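Local coordinates for type III export protein PSCE (Pseudomonas aeruginosa, PDB 2UWJ) that acts with PscG as a cytoplasmic chaperone of the type III secretion system, keeping the needle protein PscF from polymerizing too early, at residues Thr6-Glu9 with Thr10-Ser13; Glu45-Gln48 with Phe49-Gln53. All coordinates share one frame; numbering follows the deposited sequence.

In the fold
Contact 1 (6-13) forms the short helix 7-12, which leans on the hairpin of helices 18-40 and 44-68; contact 2 (45-53) is the first part of helix 44-68, next to the last turns of helix 18-40. Their centres lie 30 Å apart on opposite sides of the chain's centre, and their nearest atoms are about 16 Å apart, so they do not touch. Leu-12 of contact 1 packs on Leu-64 and Leu-67, near the far end of the helix that contact 2 begins. Both contacts meet PscG, and a nickel ion lies about 3 Å from the side chain of Phe-49, a closeness that does not make the ring a ligand.

Contact 1 (Thr6-Glu9 with Thr10-Ser13); sequences TALE and TRLS
Leu-8 and Arg-11 cross at about a right angle on one flank of the short helix. The arginine chain bends at chi2 and chi3 (139° and 64°), which folds its guanidinium back over the preceding turn, so that Leu-8 CA lies 3.7 Å above one face of the group, toward its rim. Arg-11 NH2 rests 3.8 Å from Leu-8 CD1, while Arg-11 NH1 comes within 3.9 Å of Ala-7 CB. The polar end is held by other chains: Arg-11 NH2 makes a salt bridge with Glu-11 of PscG, and NH1 is hydrogen-bonded to a polar side chain of a further protein chain. Thr-6 is the N-cap of helix 7-12. Its OG1 receives a weak capping bond from Glu-9 N (3.3 Å) and donates to Glu-9 OE2 at 2.6 Å on the anti lone pair, which ties the carboxylate of the buried Glu-9 back to the helix start. Leu-12, with CG anti to its carbonyl carbon (chi1 -60°), sets CG 3.9 Å from Leu-8 CD1, beside His-19 and Leu-64 of the hairpin. Ser-13 OG turns back to Thr-10 O, donating at 2.8 Å in the carbonyl plane onto a lone pair; the same oxygen also accepts from Ser-13 N.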
loop_
_atom_site.group_PDB
_atom_site.type_symbol
_atom_site.label_atom_id
_atom_site.label_comp_id
_atom_site.label_asym_id
_atom_site.label_seq_id
_atom_site.Cartn_x
_atom_site.Cartn_y
_atom_site.Cartn_z
ATOM N N THR A 6 -7.528 -4.105 0.589
ATOM C CA THR A 6 -6.160 -4.306 0.133
ATOM C C THR A 6 -5.786 -3.430 -1.066
ATOM O O THR A 6 -6.659 -2.993 -1.835
ATOM C CB THR A 6 -5.911 -5.794 -0.239
ATOM O OG1 THR A 6 -6.683 -6.120 -1.398
ATOM C CG2 THR A 6 -6.347 -6.739 0.915
ATOM N N ALA A 7 -4.481 -3.200 -1.213
ATOM C CA ALA A 7 -3.924 -2.400 -2.311
ATOM C C ALA A 7 -4.322 -3.029 -3.664
ATOM O O ALA A 7 -4.743 -2.331 -4.587
ATOM C CB ALA A 7 -2.387 -2.330 -2.176
ATOM N N LEU A 8 -4.193 -4.353 -3.772
ATOM C CA LEU A 8 -4.559 -5.063 -5.009
ATOM C C LEU A 8 -6.013 -4.727 -5.396
ATOM O O LEU A 8 -6.310 -4.415 -6.543
ATOM C CB LEU A 8 -4.400 -6.588 -4.811
ATOM C CG LEU A 8 -5.082 -7.488 -5.866
ATOM C CD1 LEU A 8 -4.404 -7.304 -7.223
ATOM C CD2 LEU A 8 -4.951 -8.955 -5.404
ATOM N N GLU A 9 -6.937 -4.788 -4.447
ATOM C CA GLU A 9 -8.327 -4.476 -4.783
ATOM C C GLU A 9 -8.474 -3.045 -5.323
ATOM O O GLU A 9 -9.278 -2.794 -6.221
ATOM C CB GLU A 9 -9.235 -4.681 -3.560
ATOM C CG GLU A 9 -9.394 -6.153 -3.220
ATOM C CD GLU A 9 -9.974 -6.356 -1.834
ATOM O OE1 GLU A 9 -11.226 -6.268 -1.690
ATOM O OE2 GLU A 9 -9.173 -6.560 -0.899
ATOM N N THR A 10 -7.691 -2.098 -4.800
ATOM C CA THR A 10 -7.793 -0.733 -5.345
ATOM C C THR A 10 -7.286 -0.781 -6.797
ATOM O O THR A 10 -7.940 -0.271 -7.726
ATOM C CB THR A 10 -6.959 0.244 -4.490
ATOM O OG1 THR A 10 -7.486 0.235 -3.159
ATOM C CG2 THR A 10 -7.000 1.665 -5.047
ATOM N N ARG A 11 -6.134 -1.411 -7.002
ATOM C CA ARG A 11 -5.574 -1.544 -8.341
ATOM C C ARG A 11 -6.654 -2.112 -9.280
ATOM O O ARG A 11 -6.874 -1.597 -10.378
ATOM C CB ARG A 11 -4.360 -2.470 -8.299
ATOM C CG ARG A 11 -3.157 -2.055 -9.099
ATOM C CD ARG A 11 -1.866 -2.334 -8.264
ATOM N NE ARG A 11 -1.610 -3.756 -7.955
ATOM C CZ ARG A 11 -1.283 -4.242 -6.747
ATOM N NH1 ARG A 11 -1.167 -3.442 -5.689
ATOM N NH2 ARG A 11 -1.055 -5.539 -6.593
ATOM N N LEU A 12 -7.350 -3.152 -8.837
ATOM C CA LEU A 12 -8.403 -3.777 -9.644
ATOM C C LEU A 12 -9.715 -2.976 -9.764
ATOM O O LEU A 12 -10.559 -3.312 -10.575
ATOM C CB LEU A 12 -8.747 -5.162 -9.067
ATOM C CG LEU A 12 -7.706 -6.264 -8.957
ATOM C CD1 LEU A 12 -8.312 -7.413 -8.122
ATOM C CD2 LEU A 12 -7.280 -6.769 -10.334
ATOM N N SER A 13 -9.926 -1.949 -8.955
ATOM C CA SER A 13 -11.182 -1.199 -9.038
ATOM C C SER A 13 -11.172 -0.177 -10.194
ATOM O O SER A 13 -12.156 0.554 -10.414
ATOM C CB SER A 13 -11.439 -0.461 -7.720
ATOM O OG SER A 13 -10.541 0.639 -7.575
#

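Contact 2 (Glu45-Gln48 with Phe49-Gln53). Unlike the reference sequence in segment 45-48: Arg-46 (reference His).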
loop_
_atom_site.group_PDB
_atom_site.type_symbol
_atom_site.label_atom_id
_atom_site.label_comp_id
_atom_site.label_asym_id
_atom_site.label_seq_id
_atom_site.Cartn_x
_atom_site.Cartn_y
_atom_site.Cartn_z
ATOM N N GLU A 45 9.350 -35.617 -5.030
ATOM C CA GLU A 45 9.511 -34.385 -4.274
ATOM C C GLU A 45 9.001 -33.229 -5.148
ATOM O O GLU A 45 8.193 -32.413 -4.699
ATOM C CB GLU A 45 10.993 -34.175 -3.923
ATOM C CG GLU A 45 11.272 -33.066 -2.914
ATOM C CD GLU A 45 12.778 -32.833 -2.680
ATOM O OE1 GLU A 45 13.522 -33.814 -2.430
ATOM O OE2 GLU A 45 13.200 -31.662 -2.727
ATOM N N ARG A 46 9.419 -33.208 -6.416
ATOM C CA ARG A 46 9.043 -32.150 -7.343
ATOM C C ARG A 46 7.558 -32.234 -7.625
ATOM O O ARG A 46 6.893 -31.226 -7.874
ATOM C CB ARG A 46 9.821 -32.308 -8.657
ATOM C CG ARG A 46 10.477 -31.038 -9.208
ATOM C CD ARG A 46 9.560 -30.315 -10.172
ATOM N NE ARG A 46 9.926 -28.930 -10.492
ATOM C CZ ARG A 46 10.147 -27.963 -9.599
ATOM N NH1 ARG A 46 10.077 -28.204 -8.292
ATOM N NH2 ARG A 46 10.363 -26.721 -10.014
ATOM N N PHE A 47 7.041 -33.448 -7.609
ATOM C CA PHE A 47 5.630 -33.635 -7.910
ATOM C C PHE A 47 4.733 -33.006 -6.824
ATOM O O PHE A 47 3.727 -32.395 -7.134
ATOM C CB PHE A 47 5.313 -35.110 -7.997
ATOM C CG PHE A 47 3.848 -35.400 -8.155
ATOM C CD1 PHE A 47 3.271 -35.438 -9.412
ATOM C CD2 PHE A 47 3.045 -35.604 -7.029
ATOM C CE1 PHE A 47 1.902 -35.679 -9.562
ATOM C CE2 PHE A 47 1.698 -35.842 -7.156
ATOM C CZ PHE A 47 1.121 -35.882 -8.441
ATOM N N GLN A 48 5.093 -33.215 -5.565
ATOM C CA GLN A 48 4.308 -32.666 -4.453
ATOM C C GLN A 48 4.441 -31.122 -4.518
ATOM O O GLN A 48 3.491 -30.384 -4.308
ATOM C CB GLN A 48 4.840 -33.209 -3.112
ATOM C CG GLN A 48 4.531 -32.359 -1.873
ATOM C CD GLN A 48 3.025 -32.295 -1.481
ATOM O OE1 GLN A 48 2.258 -33.239 -1.736
ATOM N NE2 GLN A 48 2.614 -31.187 -0.826
ATOM N N PHE A 49 5.629 -30.657 -4.842
ATOM C CA PHE A 49 5.908 -29.212 -4.983
ATOM C C PHE A 49 5.062 -28.610 -6.116
ATOM O O PHE A 49 4.377 -27.595 -5.921
ATOM C CB PHE A 49 7.406 -29.083 -5.246
ATOM C CG PHE A 49 7.917 -27.697 -5.415
ATOM C CD1 PHE A 49 7.766 -27.022 -6.620
ATOM C CD2 PHE A 49 8.743 -27.129 -4.422
ATOM C CE1 PHE A 49 8.452 -25.800 -6.849
ATOM C CE2 PHE A 49 9.432 -25.909 -4.635
ATOM C CZ PHE A 49 9.288 -25.250 -5.851
ATOM N N LEU A 50 5.090 -29.237 -7.302
ATOM C CA LEU A 50 4.317 -28.755 -8.424
ATOM C C LEU A 50 2.812 -28.780 -8.173
ATOM O O LEU A 50 2.072 -27.906 -8.642
ATOM C CB LEU A 50 4.610 -29.588 -9.682
ATOM C CG LEU A 50 6.015 -29.457 -10.307
ATOM C CD1 LEU A 50 6.186 -30.502 -11.505
ATOM C CD2 LEU A 50 6.202 -28.030 -10.810
ATOM N N GLN A 51 2.337 -29.802 -7.482
ATOM C CA GLN A 51 0.905 -29.877 -7.231
ATOM C C GLN A 51 0.472 -28.715 -6.321
ATOM O O GLN A 51 -0.571 -28.121 -6.547
ATOM C CB GLN A 51 0.566 -31.211 -6.562
ATOM C CG GLN A 51 0.632 -32.364 -7.550
ATOM C CD GLN A 51 -0.675 -33.130 -7.629
ATOM O OE1 GLN A 51 -0.994 -33.950 -6.740
ATOM N NE2 GLN A 51 -1.455 -32.859 -8.680
ATOM N N GLN A 52 1.276 -28.432 -5.295
ATOM C CA GLN A 52 0.972 -27.331 -4.383
ATOM C C GLN A 52 1.027 -26.020 -5.195
ATOM O O GLN A 52 0.182 -25.120 -5.025
ATOM C CB GLN A 52 2.001 -27.264 -3.257
ATOM C CG GLN A 52 1.804 -28.351 -2.177
ATOM C CD GLN A 52 2.766 -28.183 -0.995
ATOM O OE1 GLN A 52 3.961 -28.524 -1.092
ATOM N NE2 GLN A 52 2.253 -27.648 0.129
ATOM N N GLN A 53 2.018 -25.906 -6.094
ATOM C CA GLN A 53 2.091 -24.706 -6.897
ATOM C C GLN A 53 0.878 -24.551 -7.795
ATOM O O GLN A 53 0.319 -23.438 -7.938
ATOM C CB GLN A 53 3.354 -24.696 -7.752
ATOM C CG GLN A 53 3.364 -23.474 -8.631
ATOM C CD GLN A 53 4.767 -22.973 -8.836
ATOM O OE1 GLN A 53 5.300 -23.018 -9.942
ATOM N NE2 GLN A 53 5.388 -22.506 -7.750
#
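The Phe-49 ring carries the guanidinium of Arg-46 over one face, with NH1 3.0 Å above the ring plane and displaced toward the rim. The planes are 30° apart and NH1 of Arg-46, a residue that is histidine in the reference sequence, comes closest, 3.1 Å from Phe-49 CD1, a tight fit. Leu-50 CD2 lies over a face of the guanidinium itself, again off centre. The arginine reaches this place by a bend at chi2 (-92°), which also brings its CD to 3.6 Å from Leu-50 CD1. Its NE forms a salt bridge with Glu-37 of helix 18-40, a charged partner that probably helps to fix the rotation of the group above the ring.

On another flank of the helix the Phe-47 ring takes Gln-51 CG over one face in a CH-pi contact, 3.8 Å from CG to the ring centroid. Phe-47 CG is anti to its backbone N, which sets the ring across the Gln-51 chain, whose bend at chi2 lays its amide by the ring. The Gln-51 amide, tilted 35° from the ring, has OE1 3.3 Å from Phe-47 CZ. Both side chains also pack on Leu-38. Further round, the side chains of Gln-48 and Gln-52 cross, with Gln-48 NE2 3.0 Å from both OE1 and CD of Gln-52, a crowding that makes the contact doubtful to read; Gln-52 OE1 accepts a hydrogen bond from Arg-34 of PscG. Regular i to i+4 backbone bonds from Glu-45 to Gln-52 run beneath all of these pairs. Such i, i+3 and i, i+4 pairing is that of any alpha helix, here the start of the second arm of a helical hairpin, with one flank against the first arm and another against PscG.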